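PDB 5VPR: cysteine desulfurase, which probably uses covalently held pyridoxal 5'-phosphate to remove sulfur from L-cysteine, passing it to a sulfur carrier and releasing L-alanine. Local coordinates for residues N60-I65 against E74-A79; K81-F86 against Y93-T98; V149-E154 against D164-E169; L158-L163 against V186-E191; M357-L362 against D400-G405. All blocks are in the same frame, centred on the assembly; numbering follows the deposited sequence.

Contact 1 of 5, residues N60-I65 against E74-A79; sequences NVHRGI and EMMEDA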
# COMPACT_ATOMS: atom_id res chain seq x y z
N ASN A 60 -19.51 -13.83 17.38
CA ASN A 60 -18.24 -13.32 17.88
C ASN A 60 -17.24 -14.45 18.00
O ASN A 60 -17.61 -15.63 18.00
CB ASN A 60 -18.38 -12.57 19.21
CG ASN A 60 -17.47 -11.32 19.27
OD1 ASN A 60 -16.38 -11.28 18.66
ND2 ASN A 60 -17.92 -10.28 19.98
N VAL A 61 -15.96 -14.09 18.05
CA VAL A 61 -14.89 -15.06 17.85
C VAL A 61 -14.08 -15.28 19.12
O VAL A 61 -14.12 -14.48 20.06
CB VAL A 61 -13.97 -14.66 16.68
CG1 VAL A 61 -14.74 -14.68 15.36
CG2 VAL A 61 -13.37 -13.29 16.92
N HIS A 62 -13.37 -16.41 19.15
CA HIS A 62 -12.44 -16.82 20.20
C HIS A 62 -13.11 -17.18 21.53
O HIS A 62 -12.91 -18.29 22.04
CB HIS A 62 -11.36 -15.75 20.39
CG HIS A 62 -10.35 -15.72 19.28
ND1 HIS A 62 -9.38 -16.69 19.12
CD2 HIS A 62 -10.17 -14.85 18.25
CE1 HIS A 62 -8.65 -16.41 18.06
NE2 HIS A 62 -9.10 -15.30 17.52
N ARG A 63 -13.90 -16.26 22.09
CA ARG A 63 -14.44 -16.47 23.43
C ARG A 63 -15.58 -17.49 23.49
O ARG A 63 -15.81 -18.07 24.55
CB ARG A 63 -14.91 -15.14 24.02
N GLY A 64 -16.29 -17.73 22.37
CA GLY A 64 -17.55 -18.45 22.41
C GLY A 64 -17.43 -19.96 22.23
O GLY A 64 -16.44 -20.48 21.71
N ILE A 65 -18.48 -20.66 22.66
CA ILE A 65 -18.52 -22.11 22.65
C ILE A 65 -19.53 -22.69 21.65
O ILE A 65 -19.41 -23.87 21.31
CB ILE A 65 -18.79 -22.68 24.06
N GLU A 74 -12.63 -20.01 13.32
CA GLU A 74 -11.78 -20.79 12.42
C GLU A 74 -11.58 -20.07 11.09
O GLU A 74 -10.47 -20.08 10.53
CB GLU A 74 -12.42 -22.16 12.22
CG GLU A 74 -11.61 -23.14 11.40
CD GLU A 74 -12.24 -24.52 11.40
OE1 GLU A 74 -13.28 -24.71 12.09
OE2 GLU A 74 -11.70 -25.42 10.72
N MET A 75 -12.63 -19.47 10.55
CA MET A 75 -12.51 -18.76 9.28
C MET A 75 -11.56 -17.58 9.40
O MET A 75 -10.77 -17.31 8.48
CB MET A 75 -13.89 -18.29 8.80
CG MET A 75 -14.83 -19.42 8.37
SD MET A 75 -16.50 -18.84 8.03
CE MET A 75 -16.23 -17.64 6.71
N MET A 76 -11.63 -16.84 10.51
CA MET A 76 -10.71 -15.71 10.67
C MET A 76 -9.28 -16.20 10.82
O MET A 76 -8.36 -15.57 10.27
CB MET A 76 -11.11 -14.85 11.88
CG MET A 76 -10.61 -13.40 11.75
SD MET A 76 -11.04 -12.35 13.15
CE MET A 76 -9.72 -12.80 14.29
N GLU A 77 -9.08 -17.33 11.52
CA GLU A 77 -7.73 -17.88 11.66
C GLU A 77 -7.23 -18.46 10.34
O GLU A 77 -6.03 -18.37 10.04
CB GLU A 77 -7.67 -18.94 12.76
CG GLU A 77 -7.87 -18.38 14.17
CD GLU A 77 -6.98 -17.17 14.47
OE1 GLU A 77 -5.75 -17.25 14.24
OE2 GLU A 77 -7.50 -16.12 14.93
N ASP A 78 -8.12 -19.06 9.54
CA ASP A 78 -7.74 -19.44 8.18
C ASP A 78 -7.26 -18.23 7.39
O ASP A 78 -6.28 -18.31 6.63
CB ASP A 78 -8.91 -20.09 7.45
CG ASP A 78 -9.29 -21.45 8.01
OD1 ASP A 78 -8.47 -22.06 8.73
OD2 ASP A 78 -10.42 -21.90 7.72
N ALA A 79 -7.95 -17.10 7.54
CA ALA A 79 -7.55 -15.89 6.82
C ALA A 79 -6.19 -15.39 7.29
O ALA A 79 -5.35 -14.98 6.48
CB ALA A 79 -8.60 -14.79 7.00
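His62 and Glu77 meet through one weak hydrogen bond. His62 NE2 donates to Glu77 OE2 at 3.2 Å, and the N-H...O angle of 122° is far from straight. The carboxylate oxygen lies at the edge of the imidazole, near its plane, but the carboxylate itself is turned 64° against the ring. A bend at chi2 (-49°) brings the Glu77 acid round to the histidine. Its other oxygen, OE1, forms a salt bridge with Arg80, one turn further along the helix. The His62 ring also meets Phe278 edge-to-face; it is poorly ordered, so the bond should be read with caution. The apolar part is slight. The Met76 methyl CE approaches the same ring edge and stays 4.1 Å from His62 NE2. Val61 faces the helix too, and packs on Ala72 and Thr73. Local hydrogen bonds shape the loop. Val61 N binds the side chain of its predecessor, Asn60 OD1, at 2.9 Å. Arg63 N reaches back to Val61 O at 2.7 Å, a classic gamma turn centred on His62. His62 N is held by Thr73 OG1 of the helix. The contact is thus a loop folded back on the helix that follows it, here the long helix 67-87 of the class-V aminotransferase fold.

Contact 2 of 5, residues K81-F86 against Y93-T98; sequences KKVQRF and YEVLFT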
# COMPACT_ATOMS: atom_id res chain seq x y z
N LYS A 81 -3.78 -17.24 8.26
CA LYS A 81 -2.76 -18.09 7.67
C LYS A 81 -2.57 -17.81 6.18
O LYS A 81 -1.46 -17.95 5.65
CB LYS A 81 -3.09 -19.57 7.90
CG LYS A 81 -3.11 -19.99 9.39
CD LYS A 81 -3.28 -21.50 9.54
CE LYS A 81 -3.34 -21.92 11.01
NZ LYS A 81 -4.45 -21.18 11.70
N LYS A 82 -3.64 -17.40 5.49
CA LYS A 82 -3.49 -16.98 4.10
C LYS A 82 -2.56 -15.77 4.00
O LYS A 82 -1.66 -15.74 3.16
CB LYS A 82 -4.85 -16.65 3.49
CG LYS A 82 -5.82 -17.84 3.36
CD LYS A 82 -7.16 -17.31 2.83
CE LYS A 82 -8.25 -18.36 2.72
NZ LYS A 82 -9.49 -17.71 2.16
N VAL A 83 -2.77 -14.77 4.86
CA VAL A 83 -1.90 -13.59 4.85
C VAL A 83 -0.48 -13.97 5.23
O VAL A 83 0.49 -13.49 4.62
CB VAL A 83 -2.46 -12.50 5.79
CG1 VAL A 83 -1.51 -11.31 5.84
CG2 VAL A 83 -3.85 -12.06 5.33
N GLN A 84 -0.32 -14.84 6.24
CA GLN A 84 1.01 -15.34 6.62
C GLN A 84 1.77 -15.89 5.42
O GLN A 84 2.91 -15.50 5.15
CB GLN A 84 0.87 -16.42 7.71
CG GLN A 84 2.24 -16.93 8.20
CD GLN A 84 2.21 -18.35 8.72
OE1 GLN A 84 1.14 -18.92 8.97
NE2 GLN A 84 3.39 -18.94 8.88
N ARG A 85 1.14 -16.82 4.69
CA ARG A 85 1.79 -17.39 3.50
C ARG A 85 2.01 -16.34 2.42
O ARG A 85 3.02 -16.39 1.71
CB ARG A 85 0.95 -18.55 2.96
CG ARG A 85 1.01 -19.81 3.84
CD ARG A 85 0.32 -21.00 3.17
NE ARG A 85 -1.12 -20.80 3.08
CZ ARG A 85 -1.98 -21.11 4.05
NH1 ARG A 85 -1.54 -21.65 5.18
NH2 ARG A 85 -3.28 -20.88 3.89
N PHE A 86 1.10 -15.37 2.31
CA PHE A 86 1.19 -14.32 1.31
C PHE A 86 2.46 -13.48 1.48
O PHE A 86 3.11 -13.13 0.49
CB PHE A 86 -0.07 -13.46 1.39
CG PHE A 86 -0.17 -12.38 0.35
CD1 PHE A 86 -0.38 -12.71 -0.98
CD2 PHE A 86 -0.09 -11.04 0.70
CE1 PHE A 86 -0.51 -11.71 -1.95
CE2 PHE A 86 -0.20 -10.03 -0.26
CZ PHE A 86 -0.41 -10.37 -1.58
N TYR A 93 1.24 -16.36 14.17
CA TYR A 93 1.05 -15.37 15.23
C TYR A 93 1.87 -14.11 15.05
O TYR A 93 1.74 -13.19 15.87
CB TYR A 93 1.34 -15.99 16.60
CG TYR A 93 2.66 -16.74 16.72
CD1 TYR A 93 3.87 -16.06 16.87
CD2 TYR A 93 2.69 -18.13 16.72
CE1 TYR A 93 5.07 -16.75 17.00
CE2 TYR A 93 3.88 -18.83 16.86
CZ TYR A 93 5.07 -18.14 17.00
OH TYR A 93 6.24 -18.84 17.12
N GLU A 94 2.70 -14.02 14.00
CA GLU A 94 3.35 -12.76 13.65
C GLU A 94 2.46 -11.87 12.79
O GLU A 94 2.83 -10.72 12.52
CB GLU A 94 4.69 -13.03 12.93
CG GLU A 94 5.74 -13.73 13.85
CD GLU A 94 7.02 -14.17 13.11
OE1 GLU A 94 6.92 -14.66 11.97
OE2 GLU A 94 8.12 -14.02 13.70
N VAL A 95 1.30 -12.36 12.35
CA VAL A 95 0.40 -11.61 11.48
C VAL A 95 -0.70 -11.02 12.35
O VAL A 95 -1.52 -11.76 12.90
CB VAL A 95 -0.16 -12.49 10.36
CG1 VAL A 95 -1.05 -11.67 9.40
CG2 VAL A 95 0.97 -13.19 9.60
N LEU A 96 -0.73 -9.70 12.49
CA LEU A 96 -1.74 -9.02 13.29
C LEU A 96 -2.75 -8.32 12.39
O LEU A 96 -2.36 -7.58 11.47
CB LEU A 96 -1.12 -8.00 14.25
CG LEU A 96 0.17 -8.40 14.98
CD1 LEU A 96 0.64 -7.21 15.82
CD2 LEU A 96 -0.01 -9.63 15.85
N PHE A 97 -4.04 -8.52 12.66
CA PHE A 97 -5.10 -7.79 11.97
C PHE A 97 -5.22 -6.39 12.55
O PHE A 97 -5.28 -6.21 13.77
CB PHE A 97 -6.44 -8.53 12.10
CG PHE A 97 -6.49 -9.86 11.39
CD1 PHE A 97 -6.62 -11.05 12.11
CD2 PHE A 97 -6.42 -9.93 10.00
CE1 PHE A 97 -6.68 -12.29 11.46
CE2 PHE A 97 -6.48 -11.16 9.33
CZ PHE A 97 -6.61 -12.35 10.07
N THR A 98 -5.28 -5.39 11.67
CA THR A 98 -5.49 -4.02 12.12
C THR A 98 -6.62 -3.44 11.28
O THR A 98 -7.19 -4.15 10.44
CB THR A 98 -4.24 -3.17 11.94
OG1 THR A 98 -3.97 -3.06 10.54
CG2 THR A 98 -3.00 -3.83 12.63
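Val95 meets Val83 and Gln84 where helix 67-87 packs on strand 95-98, an outermost strand of the seven-stranded mixed sheet in this class-V aminotransferase fold. The valine points its CB at the helix and splits there into two methyls with separate partners. CG1 stands anti to the backbone N (chi1 -177°). It runs up to Val83 CG1 at 3.6 Å, with Val83 CB a little further off. This is a plain methyl-to-methyl contact between two buried valines. CG2 turns to the other side and rests on the base of Gln84, 3.7 Å from its CA and equally far from its CB. The two side chains cross at about a right angle, and Gln84 offers its aliphatic root. Its amide is turned to another partner: NE2 binds Ala89 O in the turn that leads to the strand. The CA atoms of Gln84 and Val95 come within 6.2 Å. Ile242 of the adjoining strand 241-245 touches both Val83 and Val95 and extends the apolar layer. No hydrogen bond joins the two segments. The helix still holds the strand's backbone one turn earlier, where Arg80 NH1 donates to Val95 O.

Contact 3 of 5, residues V149-E154 against D164-E169; sequences VIPMNE and DEWLSE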
# COMPACT_ATOMS: atom_id res chain seq x y z
N VAL A 149 14.79 13.01 9.32
CA VAL A 149 14.04 12.72 8.11
C VAL A 149 15.03 12.55 6.97
O VAL A 149 15.86 13.43 6.73
CB VAL A 149 13.03 13.83 7.79
CG1 VAL A 149 12.20 13.45 6.56
CG2 VAL A 149 12.14 14.08 8.98
N ILE A 150 14.95 11.41 6.30
CA ILE A 150 15.80 11.19 5.12
C ILE A 150 15.36 12.14 4.01
O ILE A 150 14.17 12.16 3.65
CB ILE A 150 15.72 9.73 4.67
CG1 ILE A 150 16.22 8.80 5.78
CG2 ILE A 150 16.54 9.53 3.39
CD1 ILE A 150 16.02 7.34 5.48
N PRO A 151 16.25 12.95 3.46
CA PRO A 151 15.83 13.90 2.42
C PRO A 151 15.50 13.19 1.12
O PRO A 151 15.95 12.07 0.85
CB PRO A 151 17.05 14.82 2.24
CG PRO A 151 18.03 14.44 3.32
CD PRO A 151 17.70 13.04 3.74
N MET A 152 14.70 13.86 0.30
CA MET A 152 14.44 13.44 -1.06
C MET A 152 15.29 14.26 -2.03
O MET A 152 15.46 15.46 -1.85
CB MET A 152 12.97 13.58 -1.42
CG MET A 152 12.18 12.33 -1.14
SD MET A 152 10.50 12.48 -1.74
CE MET A 152 10.76 13.47 -3.21
N ASN A 153 15.83 13.58 -3.05
CA ASN A 153 16.53 14.26 -4.13
C ASN A 153 15.52 14.90 -5.08
O ASN A 153 14.30 14.75 -4.94
CB ASN A 153 17.43 13.28 -4.88
CG ASN A 153 18.50 12.67 -4.00
OD1 ASN A 153 19.46 13.33 -3.61
ND2 ASN A 153 18.35 11.39 -3.69
N GLU A 154 16.04 15.64 -6.07
CA GLU A 154 15.16 16.30 -7.03
C GLU A 154 14.29 15.29 -7.78
O GLU A 154 13.09 15.50 -7.96
CB GLU A 154 15.98 17.13 -8.02
N ASP A 164 24.67 6.70 6.39
CA ASP A 164 26.07 6.41 6.70
C ASP A 164 26.60 7.31 7.81
O ASP A 164 27.48 6.89 8.57
CB ASP A 164 26.93 6.55 5.44
CG ASP A 164 26.71 5.42 4.45
OD1 ASP A 164 25.98 4.46 4.79
OD2 ASP A 164 27.28 5.48 3.34
N GLU A 165 26.07 8.53 7.93
CA GLU A 165 26.46 9.44 9.00
C GLU A 165 25.50 9.44 10.19
O GLU A 165 25.94 9.65 11.33
CB GLU A 165 26.60 10.87 8.46
N TRP A 166 24.21 9.18 9.96
CA TRP A 166 23.21 9.28 11.03
C TRP A 166 23.14 8.04 11.92
O TRP A 166 22.85 8.16 13.12
CB TRP A 166 21.82 9.52 10.45
CG TRP A 166 21.62 10.85 9.83
CD1 TRP A 166 22.53 11.87 9.74
CD2 TRP A 166 20.43 11.32 9.19
NE1 TRP A 166 21.97 12.94 9.08
CE2 TRP A 166 20.68 12.63 8.74
CE3 TRP A 166 19.17 10.76 8.96
CZ2 TRP A 166 19.72 13.39 8.07
CZ3 TRP A 166 18.21 11.52 8.30
CH2 TRP A 166 18.50 12.81 7.86
N LEU A 167 23.37 6.85 11.38
CA LEU A 167 23.17 5.63 12.16
C LEU A 167 24.21 5.53 13.27
O LEU A 167 25.40 5.74 13.04
CB LEU A 167 23.24 4.41 11.24
CG LEU A 167 22.07 4.28 10.27
CD1 LEU A 167 22.35 3.23 9.19
CD2 LEU A 167 20.78 3.96 11.03
N SER A 168 23.75 5.22 14.48
CA SER A 168 24.65 5.07 15.62
C SER A 168 23.96 4.23 16.69
O SER A 168 22.86 3.70 16.48
CB SER A 168 25.06 6.44 16.16
OG SER A 168 23.95 7.07 16.78
N GLU A 169 24.61 4.12 17.86
CA GLU A 169 23.97 3.47 19.01
C GLU A 169 22.72 4.21 19.45
O GLU A 169 21.92 3.65 20.21
CB GLU A 169 24.95 3.38 20.19
CG GLU A 169 25.09 4.67 20.99
CD GLU A 169 26.02 5.70 20.32
OE1 GLU A 169 26.34 5.55 19.12
OE2 GLU A 169 26.43 6.66 21.01
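At an outermost strand of the main sheet, the indole of Trp166 abuts the backbone of Val149 and Ile150. The ring comes in edge first. Its CH2 carbon lies 2.9 Å from Val149 O, an unusually short carbon-oxygen approach whose exact value is doubtful, and its CZ3 is 3.4 Å from the same oxygen. The oxygen sits at the ring edge, near the ring plane. The amide of Ile150 lies at that edge as well, with its N 3.8 Å from Trp166 CZ3. With CG anti to its own carbonyl carbon (chi1 -69°), the tryptophan carries its six-membered ring out to the strand. These two elements belong to one beta-alpha-beta crossover. The chain leaves strand 146-150, passes the short helix 163-166 and enters strand 171-177, which lies parallel to it beyond strand 121-125. Trp166 ends that helix, and Leu167 already departs from helical geometry. Both residues also touch Ile123 of the strand they pass. Apolar side chains add looser contacts: Ile150 CG1 is 4.2 Å from Trp166 CZ3, and Pro151 CD meets Trp166 CH2 obliquely at 4.2 Å. Arg148, the residue before Val149, forms a cation-pi interaction with the indole.

Contact 4 of 5, residues L158-L163 against V186-E191; sequences LQIDVL and VNPIDE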
# COMPACT_ATOMS: atom_id res chain seq x y z
N LEU A 158 15.15 8.73 -2.54
CA LEU A 158 15.68 9.00 -1.21
C LEU A 158 17.19 9.20 -1.25
O LEU A 158 17.90 8.52 -2.00
CB LEU A 158 15.34 7.87 -0.25
CG LEU A 158 13.89 7.77 0.21
CD1 LEU A 158 13.67 6.57 1.15
CD2 LEU A 158 13.46 9.07 0.89
N GLN A 159 17.68 10.14 -0.44
CA GLN A 159 19.12 10.33 -0.25
C GLN A 159 19.57 9.41 0.89
O GLN A 159 19.83 9.83 2.02
CB GLN A 159 19.44 11.79 0.03
N ILE A 160 19.67 8.11 0.57
CA ILE A 160 19.86 7.12 1.63
C ILE A 160 21.28 7.08 2.16
O ILE A 160 21.50 6.51 3.24
CB ILE A 160 19.47 5.70 1.18
CG1 ILE A 160 20.41 5.20 0.08
CG2 ILE A 160 18.03 5.67 0.74
CD1 ILE A 160 20.24 3.73 -0.22
N ASP A 161 22.23 7.67 1.45
CA ASP A 161 23.60 7.69 1.95
C ASP A 161 23.75 8.58 3.19
O ASP A 161 24.79 8.51 3.86
CB ASP A 161 24.56 8.13 0.84
CG ASP A 161 24.80 7.02 -0.19
OD1 ASP A 161 24.67 5.83 0.17
OD2 ASP A 161 25.13 7.35 -1.36
N VAL A 162 22.73 9.37 3.53
CA VAL A 162 22.77 10.09 4.79
C VAL A 162 22.80 9.13 5.98
O VAL A 162 23.33 9.47 7.05
CB VAL A 162 21.58 11.07 4.87
CG1 VAL A 162 20.32 10.40 5.39
CG2 VAL A 162 21.95 12.27 5.70
N LEU A 163 22.26 7.91 5.81
CA LEU A 163 22.29 6.93 6.90
C LEU A 163 23.72 6.60 7.32
O LEU A 163 23.96 6.28 8.48
CB LEU A 163 21.56 5.66 6.47
CG LEU A 163 20.08 5.83 6.10
CD1 LEU A 163 19.45 4.51 5.66
CD2 LEU A 163 19.33 6.42 7.26
N VAL A 186 9.94 3.07 -6.23
CA VAL A 186 10.33 1.92 -5.42
C VAL A 186 11.62 2.27 -4.68
O VAL A 186 12.67 2.44 -5.30
CB VAL A 186 10.50 0.67 -6.27
CG1 VAL A 186 11.01 -0.50 -5.41
CG2 VAL A 186 9.19 0.34 -6.98
N ASN A 187 11.55 2.37 -3.37
CA ASN A 187 12.73 2.74 -2.60
C ASN A 187 13.65 1.53 -2.41
O ASN A 187 13.19 0.39 -2.43
CB ASN A 187 12.33 3.32 -1.26
CG ASN A 187 11.75 4.72 -1.39
OD1 ASN A 187 12.31 5.56 -2.10
ND2 ASN A 187 10.60 4.97 -0.75
N PRO A 188 14.95 1.76 -2.27
CA PRO A 188 15.88 0.62 -2.19
C PRO A 188 15.92 0.01 -0.79
O PRO A 188 16.88 0.17 -0.01
CB PRO A 188 17.21 1.26 -2.61
CG PRO A 188 17.10 2.66 -2.10
CD PRO A 188 15.67 3.05 -2.36
N ILE A 189 14.84 -0.72 -0.48
CA ILE A 189 14.63 -1.25 0.87
C ILE A 189 15.75 -2.20 1.29
O ILE A 189 16.19 -2.20 2.46
CB ILE A 189 13.26 -1.94 0.95
CG1 ILE A 189 12.16 -0.90 0.87
CG2 ILE A 189 13.11 -2.71 2.25
CD1 ILE A 189 12.31 0.19 1.87
N ASP A 190 16.23 -3.06 0.37
CA ASP A 190 17.22 -4.06 0.77
C ASP A 190 18.56 -3.41 1.11
O ASP A 190 19.24 -3.82 2.06
CB ASP A 190 17.41 -5.10 -0.33
CG ASP A 190 16.22 -6.02 -0.47
OD1 ASP A 190 15.35 -6.02 0.44
OD2 ASP A 190 16.14 -6.75 -1.48
N GLU A 191 18.94 -2.39 0.35
CA GLU A 191 20.15 -1.64 0.66
C GLU A 191 20.00 -0.87 1.96
O GLU A 191 20.94 -0.82 2.77
CB GLU A 191 20.45 -0.69 -0.50
CG GLU A 191 21.79 -0.01 -0.42
CD GLU A 191 21.96 0.95 -1.56
OE1 GLU A 191 22.82 1.86 -1.46
OE2 GLU A 191 21.21 0.80 -2.55
O HOH W 1 14.47 6.15 -3.58
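Leu158 and Ile160, in a loop of one beta-alpha-beta crossover, meet Asn187, Pro188 and Glu191 at the start of the helix of the next. Pro188 holds the N-cap position of helix 189-199. A water bridges the Leu158 backbone and the Asn187 side chain: Leu158 N donates to it at 2.9 Å, and it donates to Asn187 OD1 at 2.7 Å. The same carboxamide packs against the leucine. Leu158 CG lies 3.6 Å from Asn187 OD1, and Leu158 CD1 is 3.7 Å from Asn187 CG, the two side chains crossing at about a right angle. Asn187 ND2 is bound by Asn177 O, so both ends of the amide are engaged and its rotation is fixed.

Ile160 carries the apolar half. Its CG1 sits between backbone N and carbonyl carbon (chi1 65°), and this sends CD1 out to the helix start. There CD1 touches Pro188 CG at 3.8 Å. It also lies 3.4 Å from Glu191 OE1, at the end of an extended glutamate chain that crosses it. Asp161 OD1 is 4.7 Å from Glu191 OE1. The two acids probably raise each other's pKa somewhat, though Lys195 offers Asp161 a weak, long ion pair. Gln159 and Pro188 each centre an inverse gamma turn.

Behind the contact, Leu158 rests on Val176 of strand 171-177 and on Ser125 of strand 121-125. Ile160 continues along helix 189-199 to Ile192, where Leu163 from the start of helix 163-166 joins it.

Contact 5 of 5, residues M357-L362 against D400-G405; sequences MILDKL and DILTEG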
# COMPACT_ATOMS: atom_id res chain seq x y z
N MET A 357 -10.62 17.80 -13.80
CA MET A 357 -12.06 17.97 -13.99
C MET A 357 -12.46 17.64 -15.42
O MET A 357 -13.48 16.97 -15.65
CB MET A 357 -12.49 19.38 -13.63
CG MET A 357 -12.40 19.69 -12.15
SD MET A 357 -13.13 21.29 -11.77
CE MET A 357 -12.29 22.33 -12.97
N ILE A 358 -11.67 18.09 -16.40
CA ILE A 358 -11.91 17.72 -17.79
C ILE A 358 -11.84 16.20 -17.95
O ILE A 358 -12.72 15.59 -18.57
CB ILE A 358 -10.92 18.44 -18.73
CG1 ILE A 358 -11.19 19.95 -18.72
CG2 ILE A 358 -11.03 17.89 -20.13
CD1 ILE A 358 -10.21 20.74 -19.55
N LEU A 359 -10.82 15.57 -17.36
CA LEU A 359 -10.69 14.11 -17.44
C LEU A 359 -11.89 13.41 -16.80
O LEU A 359 -12.40 12.42 -17.34
CB LEU A 359 -9.39 13.67 -16.77
CG LEU A 359 -8.11 14.12 -17.47
CD1 LEU A 359 -6.85 13.56 -16.78
CD2 LEU A 359 -8.14 13.69 -18.92
N ASP A 360 -12.35 13.90 -15.65
CA ASP A 360 -13.52 13.30 -15.02
C ASP A 360 -14.75 13.40 -15.91
O ASP A 360 -15.53 12.44 -16.01
CB ASP A 360 -13.80 13.95 -13.66
CG ASP A 360 -15.01 13.32 -12.96
OD1 ASP A 360 -14.99 12.09 -12.72
OD2 ASP A 360 -15.97 14.05 -12.65
N LYS A 361 -14.95 14.53 -16.59
CA LYS A 361 -16.09 14.62 -17.50
C LYS A 361 -15.96 13.62 -18.65
O LYS A 361 -16.98 13.23 -19.22
CB LYS A 361 -16.24 16.06 -18.03
N LEU A 362 -14.75 13.18 -18.98
CA LEU A 362 -14.56 12.12 -19.96
C LEU A 362 -14.64 10.73 -19.35
O LEU A 362 -14.34 9.74 -20.04
CB LEU A 362 -13.22 12.30 -20.67
CG LEU A 362 -13.09 13.63 -21.40
CD1 LEU A 362 -11.67 13.83 -21.91
CD2 LEU A 362 -14.10 13.68 -22.54
N ASP A 400 -4.97 4.68 -23.79
CA ASP A 400 -5.21 5.53 -24.96
C ASP A 400 -6.31 6.54 -24.69
O ASP A 400 -6.23 7.69 -25.12
CB ASP A 400 -5.55 4.68 -26.18
CG ASP A 400 -4.42 3.77 -26.59
OD1 ASP A 400 -3.24 4.09 -26.30
OD2 ASP A 400 -4.70 2.73 -27.21
N ILE A 401 -7.36 6.12 -23.96
CA ILE A 401 -8.43 7.04 -23.59
C ILE A 401 -7.88 8.15 -22.70
O ILE A 401 -8.25 9.32 -22.85
CB ILE A 401 -9.57 6.27 -22.91
CG1 ILE A 401 -10.27 5.36 -23.92
CG2 ILE A 401 -10.57 7.22 -22.26
CD1 ILE A 401 -11.36 4.53 -23.32
N LEU A 402 -6.98 7.80 -21.78
CA LEU A 402 -6.33 8.78 -20.93
C LEU A 402 -5.50 9.76 -21.76
O LEU A 402 -5.60 10.98 -21.59
CB LEU A 402 -5.43 8.07 -19.91
CG LEU A 402 -4.46 8.97 -19.15
CD1 LEU A 402 -5.25 9.88 -18.22
CD2 LEU A 402 -3.45 8.16 -18.36
N THR A 403 -4.67 9.23 -22.66
CA THR A 403 -3.78 10.08 -23.44
C THR A 403 -4.56 11.03 -24.34
O THR A 403 -4.24 12.22 -24.42
CB THR A 403 -2.81 9.22 -24.25
OG1 THR A 403 -2.03 8.42 -23.34
CG2 THR A 403 -1.89 10.09 -25.06
N GLU A 404 -5.59 10.53 -25.03
CA GLU A 404 -6.41 11.42 -25.85
C GLU A 404 -7.15 12.43 -24.98
O GLU A 404 -7.34 13.58 -25.39
CB GLU A 404 -7.41 10.63 -26.69
CG GLU A 404 -6.75 9.74 -27.72
CD GLU A 404 -5.79 10.51 -28.62
OE1 GLU A 404 -6.26 11.36 -29.41
OE2 GLU A 404 -4.55 10.28 -28.53
N GLY A 405 -7.54 12.02 -23.77
CA GLY A 405 -8.18 12.95 -22.85
C GLY A 405 -7.25 14.07 -22.41
O GLY A 405 -7.67 15.22 -22.28
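Leu359 lays its CD2 methyl over the backbone of Gly405: Leu359 CD2 is 3.6 Å from Gly405 C and 3.7 Å from Gly405 O. This is helix-on-helix packing between 352-361 and 396-413, in the C-terminal part of the class-V aminotransferase fold. With no side chain at Gly405 the helices come close, and the CA atoms of Leu359 and Gly405 are 6.1 Å apart. Leu362, the first residue past the end of its helix, comes in beside Leu359. Its CD1 reaches Gly405 CA at 3.7 Å. Both leucines crowd the face of Gly405 where a side chain would project, and the fit is tight. The second branch of Leu359 has a looser partner. Leu402 starts out away from the opposite helix, but CG anti to the backbone N (chi1 168°) and a bend at chi2 (68°) swing its tip back. Both Leu359 and Leu402 also pack on Ile364 of the short strand 364-365, and Leu402 goes on to Leu34. One turn further along helix 396-413, Lys408 packs against Leu362. No hydrogen bond links the two segments. Where Leu359 and Leu402 meet, Leu359 CD1 stands 4.3 Å from Leu402 CD1.

Contacts 2 and 5 are buried and held by van der Waals packing without hydrogen bonds; contacts 1, 3 and 4 are only partly buried and involve polar atoms. Contacts 1 and 2 share helix 67-87 and touch: Met76 O is 3.7 Å from Phe97 CZ. A weak imidazole-carboxylate bond at the middle of the helix gives way to methyl packing nearer its C-terminal end. Contacts 3 and 4 are also adjacent, with centres about 9 Å apart, and Pro151 O and Gln159 N probably form a hydrogen bond at 2.9 Å. Contacts 2 and 3 lie at the two outermost strands of the same sheet. Contact 5 stands apart in the C-terminal helices, its nearest atoms about 19 Å from contact 4.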